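Local coordinates for protein indole-3-acetic acid-amido synthetase GH3.15 (Arabidopsis thaliana, PDB 6E1Q) that conjugates glutamine, and possibly cysteine, to the auxin precursor indole-3-butyric acid in an ATP-dependent ligase reaction that releases AMP and diphosphate, at residues K25-Q28 with D29-E33; P268-A271 with S272-Q276; D442-L445 with K446-N450. One frame throughout, in Å; residues are numbered along the deposited sequence.

Contact 1: residues K25-Q28 with D29-E33; sequences KQIQ and DSVLE
Asp29 sits one helical turn beyond Lys25 and is tied to it through the backbone: Asp29 N donates to Lys25 O at 3.1 Å, with a nearly straight N-H...O angle of 167°. Its side chain folds back over the same carbonyl. With CG anti to its own carbonyl carbon (chi1 -65°), the carboxylate lies beside the backbone N, and Asp29 CG comes within 3.3 Å of Lys25 O. The lysine side chain leads outward from the helix, Lys25 CG lying 4.2 Å from Asp29 OD2. Lys25 NZ stays 4.9 Å from Asp29 OD1, too far for a salt bridge, though the opposite charges may still attract weakly; the ammonium also has a long, weak ion pair with Asp381. Asp29 OD1 instead pairs with Lys55, on helix 55-61. With the carboxylate cut back to an alanine, Lys55 would probably lose the mate for its charge.

Gln28 occupies the buried side of the turn. Its carbonyl accepts Leu32 N at 3.0 Å, and the chain bends at chi2 (-70°) to turn the amide out of the helix. There the amide bonds the chain leading into strand 356-361 and the strand itself: Gln28 NE2 donates to the carbonyls of Pro352 and Gly355, and Gln28 OE1 accepts from Phe357 N. These bonds fix the amide's rotation and satisfy a buried polar group.

One turn on from Ile27, Val31 N bonds Ile27 O at 2.8 Å, and the branches Ile27 CG2 and Val31 CG2 meet at 4.1 Å. The backbone bonds follow the i to i+4 pattern of an alpha-helix, here in the N-terminal GH3 region. Helix 24-38 packs on both helix 55-61, through Leu32 on Phe58, and strand 356-361, through Gln28 and Leu32 on Tyr356.

Contact 2: residues P268-A271 with S272-Q276; sequences PELA and SLIEQ
Pro268 O is gripped twice by Ser272: by the backbone Ser272 N at 2.9 Å and, weakly, by the hydroxyl Ser272 OG at 3.3 Å. The torsion chi1 of -76° places that hydroxyl beside the serine's own N, from where it reaches the carbonyl of the preceding turn; it also has a weak bond with Arg242. These are the first turns of helix 268-278, where the side chain of Asn267 bonds the N-H of Leu270.

Glu275 N donates to Ala271 O at 2.9 Å, nearly straight at 167°. Glu275, its CG beside its own N and the rest of the chain extended, runs past the carbonyl of Ala271, Glu275 CD lying 3.4 Å from Ala271 O. Glu275 OE1 forms a salt bridge with Arg242 of helix 220-243, which Ala271 also touches.

On another side of the helix, Leu270 CD1 meets Ile274 CD1 at 4.0 Å, the two chains crossing at a slant. Both residues touch Arg209, and Ile274 packs further on Cys238 and Ile241 of helix 220-243.

The chemistry is therefore divided round the helix: Ser272 and Glu275 gather polar bonds about one arginine, whose positive charge probably offsets the carboxylate lying close to a backbone carbonyl, while leucine and isoleucine form an apolar strip.

Contact 3: residues D442-L445 with K446-N450; sequences DDLL and KAVTN
Leu444 and Val448 stand one turn apart and slant across each other, Leu444 CD1 meeting Val448 CG2 at 4.1 Å. Leu444 CG lies anti to the backbone N (chi1 176°), whereas the CG2 branch of the valine lies beside its own N, over the preceding turn, 3.4 Å from Leu444 O. Val448 N donates to Leu444 O at 2.9 Å. Leu444 also packs on Val431 and Leu432, and Val448 on Leu462 and Phe465 of strand 461-470.

One residue on, Thr449 lies over the carbonyl of Leu445. Thr449 N bonds Leu445 O at 2.9 Å, while Thr449 CB is 3.3 Å from that oxygen. The threonine hydroxyl is hydrogen-bonded to Gln307, whose NE2 also has a weak bond to Leu445 O. The Leu445 side chain touches Phe465, Thr304 and Arg559.

Farther round, Lys446 reaches outward and forward, Lys446 NZ bonding Asn450 OD1 at 3.2 Å, in the carbonyl plane on a lone pair; Ser510 bonds the same oxygen.

Apolar branches thus hold the helix against strand 461-470, while its polar groups are shared: Gln307 bonds a hydroxyl and, weakly, a main-chain carbonyl, and one amide oxygen serves both a lysine and a serine.

In the fold
The three contacts lie in series along the chain, each within a single helix: 24-38, 268-278 and 441-452. Contacts 1 and 2 both belong to the N-terminal GH3 region, yet their centres are 56 Å apart, on opposite sides of the chain's centre; contact 3 lies in the C-terminal region, its centre 39 Å from that of contact 1 and 43 Å from that of contact 2. The side chain of Gln28 lies about 12 Å from that of substrate-binding Phe332, and that of Leu445 about 9 Å from that of ATP-binding Thr302. Contacts 1 and 3 thus probably belong to the framework around the active site, whereas contact 2 is peripheral structural packing.

Contact 1: residues K25-Q28 with D29-E33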
loop_
_atom_site.group_PDB
_atom_site.type_symbol
_atom_site.label_atom_id
_atom_site.label_comp_id
_atom_site.label_asym_id
_atom_site.label_seq_id
_atom_site.Cartn_x
_atom_site.Cartn_y
_atom_site.Cartn_z
ATOM N N LYS A 25 15.585 -23.828 -3.593
ATOM C CA LYS A 25 15.061 -25.037 -2.962
ATOM C C LYS A 25 15.805 -25.338 -1.663
ATOM O O LYS A 25 15.185 -25.612 -0.626
ATOM C CB LYS A 25 15.135 -26.211 -3.963
ATOM C CG LYS A 25 14.527 -27.507 -3.443
ATOM C CD LYS A 25 13.078 -27.656 -3.958
ATOM C CE LYS A 25 12.280 -28.745 -3.233
ATOM N NZ LYS A 25 10.802 -28.551 -3.359
ATOM N N GLN A 26 17.134 -25.223 -1.691
ATOM C CA GLN A 26 17.936 -25.486 -0.503
ATOM C C GLN A 26 17.658 -24.466 0.597
ATOM O O GLN A 26 17.566 -24.823 1.776
ATOM C CB GLN A 26 19.420 -25.486 -0.871
ATOM C CG GLN A 26 19.763 -26.340 -2.104
ATOM C CD GLN A 26 19.811 -25.534 -3.410
ATOM O OE1 GLN A 26 18.776 -25.220 -4.004
ATOM N NE2 GLN A 26 21.019 -25.203 -3.856
ATOM N N ILE A 27 17.527 -23.186 0.238
ATOM C CA ILE A 27 17.298 -22.170 1.259
ATOM C C ILE A 27 15.924 -22.351 1.895
ATOM O O ILE A 27 15.780 -22.319 3.124
ATOM C CB ILE A 27 17.472 -20.759 0.669
ATOM C CG1 ILE A 27 18.932 -20.545 0.254
ATOM C CG2 ILE A 27 17.059 -19.724 1.707
ATOM C CD1 ILE A 27 19.176 -19.277 -0.545
ATOM N N GLN A 28 14.894 -22.536 1.073
ATOM C CA GLN A 28 13.564 -22.817 1.608
ATOM C C GLN A 28 13.583 -23.975 2.603
ATOM O O GLN A 28 13.086 -23.847 3.729
ATOM C CB GLN A 28 12.599 -23.105 0.463
ATOM C CG GLN A 28 12.098 -21.841 -0.214
ATOM C CD GLN A 28 11.151 -21.048 0.665
ATOM O OE1 GLN A 28 9.970 -21.365 0.743
ATOM N NE2 GLN A 28 11.661 -20.008 1.325
ATOM N N ASP A 29 14.174 -25.112 2.214
ATOM C CA ASP A 29 14.188 -26.268 3.109
ATOM C C ASP A 29 14.976 -25.966 4.380
ATOM O O ASP A 29 14.611 -26.424 5.471
ATOM C CB ASP A 29 14.771 -27.494 2.395
ATOM C CG ASP A 29 13.906 -27.967 1.234
ATOM O OD1 ASP A 29 12.833 -27.367 0.994
ATOM O OD2 ASP A 29 14.311 -28.926 0.545
ATOM N N SER A 30 16.052 -25.182 4.259
ATOM C CA SER A 30 16.813 -24.767 5.436
ATOM C C SER A 30 15.969 -23.899 6.364
ATOM O O SER A 30 15.990 -24.086 7.586
ATOM C CB SER A 30 18.061 -24.005 5.008
ATOM O OG SER A 30 19.129 -24.889 4.742
ATOM N N VAL A 31 15.236 -22.936 5.793
ATOM C CA VAL A 31 14.364 -22.059 6.579
ATOM C C VAL A 31 13.338 -22.883 7.347
ATOM O O VAL A 31 13.157 -22.714 8.560
ATOM C CB VAL A 31 13.676 -21.027 5.662
ATOM C CG1 VAL A 31 12.547 -20.307 6.407
ATOM C CG2 VAL A 31 14.686 -20.037 5.096
ATOM N N LEU A 32 12.654 -23.791 6.647
ATOM C CA LEU A 32 11.626 -24.610 7.284
ATOM C C LEU A 32 12.205 -25.424 8.439
ATOM O O LEU A 32 11.640 -25.460 9.543
ATOM C CB LEU A 32 10.988 -25.539 6.252
ATOM C CG LEU A 32 9.841 -26.364 6.830
ATOM C CD1 LEU A 32 8.808 -25.429 7.439
ATOM C CD2 LEU A 32 9.208 -27.321 5.801
ATOM N N GLU A 33 13.335 -26.089 8.202
ATOM C CA GLU A 33 13.948 -26.862 9.273
ATOM C C GLU A 33 14.282 -25.979 10.470
ATOM O O GLU A 33 14.090 -26.384 11.620
ATOM C CB GLU A 33 15.206 -27.573 8.774
ATOM C CG GLU A 33 15.936 -28.312 9.883
ATOM C CD GLU A 33 17.113 -29.113 9.377
ATOM O OE1 GLU A 33 16.903 -30.038 8.564
ATOM O OE2 GLU A 33 18.252 -28.813 9.791
HETATM O O HOH W 1 19.133 -27.296 2.702
#

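Contact 2: residues P268-A271 with S272-Q276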
loop_
_atom_site.group_PDB
_atom_site.type_symbol
_atom_site.label_atom_id
_atom_site.label_comp_id
_atom_site.label_asym_id
_atom_site.label_seq_id
_atom_site.Cartn_x
_atom_site.Cartn_y
_atom_site.Cartn_z
ATOM N N PRO A 268 15.469 34.156 1.978
ATOM C CA PRO A 268 14.603 34.747 0.938
ATOM C C PRO A 268 14.777 34.114 -0.429
ATOM O O PRO A 268 13.792 33.952 -1.160
ATOM C CB PRO A 268 15.034 36.228 0.903
ATOM C CG PRO A 268 15.819 36.450 2.162
ATOM C CD PRO A 268 16.436 35.126 2.518
ATOM N N GLU A 269 16.015 33.761 -0.800
ATOM C CA GLU A 269 16.274 33.251 -2.146
ATOM C C GLU A 269 15.643 31.882 -2.352
ATOM O O GLU A 269 15.067 31.603 -3.411
ATOM C CB GLU A 269 17.782 33.190 -2.412
ATOM C CG GLU A 269 18.182 32.080 -3.386
ATOM C CD GLU A 269 19.595 32.232 -3.930
ATOM O OE1 GLU A 269 20.448 32.808 -3.217
ATOM O OE2 GLU A 269 19.847 31.762 -5.066
ATOM N N LEU A 270 15.773 31.000 -1.358
ATOM C CA LEU A 270 15.136 29.697 -1.466
ATOM C C LEU A 270 13.613 29.837 -1.483
ATOM O O LEU A 270 12.920 29.134 -2.232
ATOM C CB LEU A 270 15.584 28.795 -0.316
ATOM C CG LEU A 270 14.849 27.439 -0.305
ATOM C CD1 LEU A 270 15.139 26.658 -1.587
ATOM C CD2 LEU A 270 15.160 26.607 0.938
ATOM N N ALA A 271 13.078 30.740 -0.664
ATOM C CA ALA A 271 11.645 30.994 -0.681
ATOM C C ALA A 271 11.188 31.405 -2.077
ATOM O O ALA A 271 10.199 30.880 -2.595
ATOM C CB ALA A 271 11.293 32.068 0.358
ATOM N N SER A 272 11.930 32.314 -2.715
ATOM C CA SER A 272 11.526 32.829 -4.023
ATOM C C SER A 272 11.569 31.735 -5.082
ATOM O O SER A 272 10.699 31.682 -5.956
ATOM C CB SER A 272 12.431 34.003 -4.429
ATOM O OG SER A 272 12.082 35.173 -3.724
ATOM N N LEU A 273 12.577 30.857 -5.017
ATOM C CA LEU A 273 12.669 29.739 -5.953
ATOM C C LEU A 273 11.446 28.840 -5.859
ATOM O O LEU A 273 10.892 28.412 -6.876
ATOM C CB LEU A 273 13.941 28.928 -5.684
ATOM C CG LEU A 273 15.257 29.653 -5.997
ATOM C CD1 LEU A 273 16.486 28.811 -5.626
ATOM C CD2 LEU A 273 15.278 30.037 -7.468
ATOM N N ILE A 274 11.017 28.536 -4.639
ATOM C CA ILE A 274 9.882 27.649 -4.447
ATOM C C ILE A 274 8.597 28.348 -4.850
ATOM O O ILE A 274 7.711 27.741 -5.466
ATOM C CB ILE A 274 9.839 27.164 -2.989
ATOM C CG1 ILE A 274 11.112 26.381 -2.672
ATOM C CG2 ILE A 274 8.632 26.276 -2.756
ATOM C CD1 ILE A 274 11.173 25.911 -1.255
ATOM N N GLU A 275 8.472 29.634 -4.498
ATOM C CA GLU A 275 7.319 30.422 -4.927
ATOM C C GLU A 275 7.219 30.464 -6.450
ATOM O O GLU A 275 6.120 30.375 -7.006
ATOM C CB GLU A 275 7.406 31.844 -4.337
ATOM C CG GLU A 275 7.009 31.952 -2.841
ATOM C CD GLU A 275 7.644 33.144 -2.106
ATOM O OE1 GLU A 275 8.441 33.884 -2.712
ATOM O OE2 GLU A 275 7.352 33.342 -0.904
ATOM N N GLN A 276 8.357 30.581 -7.147
ATOM C CA GLN A 276 8.320 30.605 -8.609
ATOM C C GLN A 276 7.700 29.334 -9.171
ATOM O O GLN A 276 6.968 29.381 -10.167
ATOM C CB GLN A 276 9.722 30.779 -9.183
ATOM C CG GLN A 276 10.028 32.151 -9.724
ATOM C CD GLN A 276 11.520 32.423 -9.754
ATOM O OE1 GLN A 276 12.298 31.608 -10.257
ATOM N NE2 GLN A 276 11.930 33.568 -9.208
#

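Contact 3: residues D442-L445 with K446-N450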
loop_
_atom_site.group_PDB
_atom_site.type_symbol
_atom_site.label_atom_id
_atom_site.label_comp_id
_atom_site.label_asym_id
_atom_site.label_seq_id
_atom_site.Cartn_x
_atom_site.Cartn_y
_atom_site.Cartn_z
ATOM N N ASP A 442 -10.881 -6.806 -7.761
ATOM C CA ASP A 442 -10.012 -6.777 -8.943
ATOM C C ASP A 442 -10.817 -6.658 -10.239
ATOM O O ASP A 442 -10.381 -5.981 -11.179
ATOM C CB ASP A 442 -9.090 -8.001 -8.991
ATOM C CG ASP A 442 -9.829 -9.325 -8.806
ATOM O OD1 ASP A 442 -11.050 -9.384 -9.036
ATOM O OD2 ASP A 442 -9.171 -10.320 -8.427
ATOM N N ASP A 443 -11.995 -7.281 -10.299
ATOM C CA ASP A 443 -12.839 -7.164 -11.491
ATOM C C ASP A 443 -13.427 -5.765 -11.625
ATOM O O ASP A 443 -13.485 -5.213 -12.730
ATOM C CB ASP A 443 -13.961 -8.182 -11.412
ATOM C CG ASP A 443 -13.459 -9.612 -11.531
ATOM O OD1 ASP A 443 -12.566 -9.875 -12.363
ATOM O OD2 ASP A 443 -13.988 -10.470 -10.805
ATOM N N LEU A 444 -13.913 -5.200 -10.511
ATOM C CA LEU A 444 -14.450 -3.838 -10.541
ATOM C C LEU A 444 -13.378 -2.834 -10.962
ATOM O O LEU A 444 -13.652 -1.907 -11.731
ATOM C CB LEU A 444 -15.029 -3.470 -9.168
ATOM C CG LEU A 444 -15.527 -2.026 -9.071
ATOM C CD1 LEU A 444 -16.631 -1.811 -10.077
ATOM C CD2 LEU A 444 -15.996 -1.685 -7.661
ATOM N N LEU A 445 -12.147 -3.013 -10.468
ATOM C CA LEU A 445 -11.036 -2.142 -10.856
ATOM C C LEU A 445 -10.746 -2.237 -12.355
ATOM O O LEU A 445 -10.529 -1.219 -13.030
ATOM C CB LEU A 445 -9.795 -2.508 -10.035
ATOM C CG LEU A 445 -9.805 -2.071 -8.561
ATOM C CD1 LEU A 445 -8.731 -2.792 -7.737
ATOM C CD2 LEU A 445 -9.597 -0.553 -8.452
ATOM N N LYS A 446 -10.711 -3.457 -12.896
ATOM C CA LYS A 446 -10.448 -3.575 -14.326
ATOM C C LYS A 446 -11.593 -2.988 -15.140
ATOM O O LYS A 446 -11.359 -2.333 -16.167
ATOM C CB LYS A 446 -10.201 -5.034 -14.717
ATOM C CG LYS A 446 -10.071 -5.189 -16.232
ATOM C CD LYS A 446 -9.402 -6.483 -16.677
ATOM C CE LYS A 446 -9.126 -6.448 -18.185
ATOM N NZ LYS A 446 -10.378 -6.307 -19.003
ATOM N N ALA A 447 -12.836 -3.180 -14.679
ATOM C CA ALA A 447 -13.989 -2.610 -15.374
ATOM C C ALA A 447 -13.906 -1.088 -15.433
ATOM O O ALA A 447 -14.135 -0.482 -16.483
ATOM C CB ALA A 447 -15.278 -3.045 -14.677
ATOM N N VAL A 448 -13.586 -0.457 -14.298
ATOM C CA VAL A 448 -13.496 1.002 -14.228
ATOM C C VAL A 448 -12.314 1.506 -15.051
ATOM O O VAL A 448 -12.405 2.533 -15.730
ATOM C CB VAL A 448 -13.396 1.447 -12.753
ATOM C CG1 VAL A 448 -12.875 2.868 -12.645
ATOM C CG2 VAL A 448 -14.747 1.309 -12.058
ATOM N N THR A 449 -11.195 0.779 -15.018
ATOM C CA THR A 449 -10.080 1.045 -15.929
ATOM C C THR A 449 -10.523 1.057 -17.389
ATOM O O THR A 449 -10.192 1.982 -18.144
ATOM C CB THR A 449 -8.989 -0.004 -15.709
ATOM O OG1 THR A 449 -8.367 0.225 -14.436
ATOM C CG2 THR A 449 -7.927 0.033 -16.826
ATOM N N ASN A 450 -11.244 0.012 -17.818
ATOM C CA ASN A 450 -11.748 -0.015 -19.189
ATOM C C ASN A 450 -12.657 1.168 -19.463
ATOM O O ASN A 450 -12.558 1.806 -20.518
ATOM C CB ASN A 450 -12.517 -1.307 -19.469
ATOM C CG ASN A 450 -11.627 -2.533 -19.507
ATOM O OD1 ASN A 450 -12.089 -3.653 -19.264
ATOM N ND2 ASN A 450 -10.363 -2.337 -19.832
#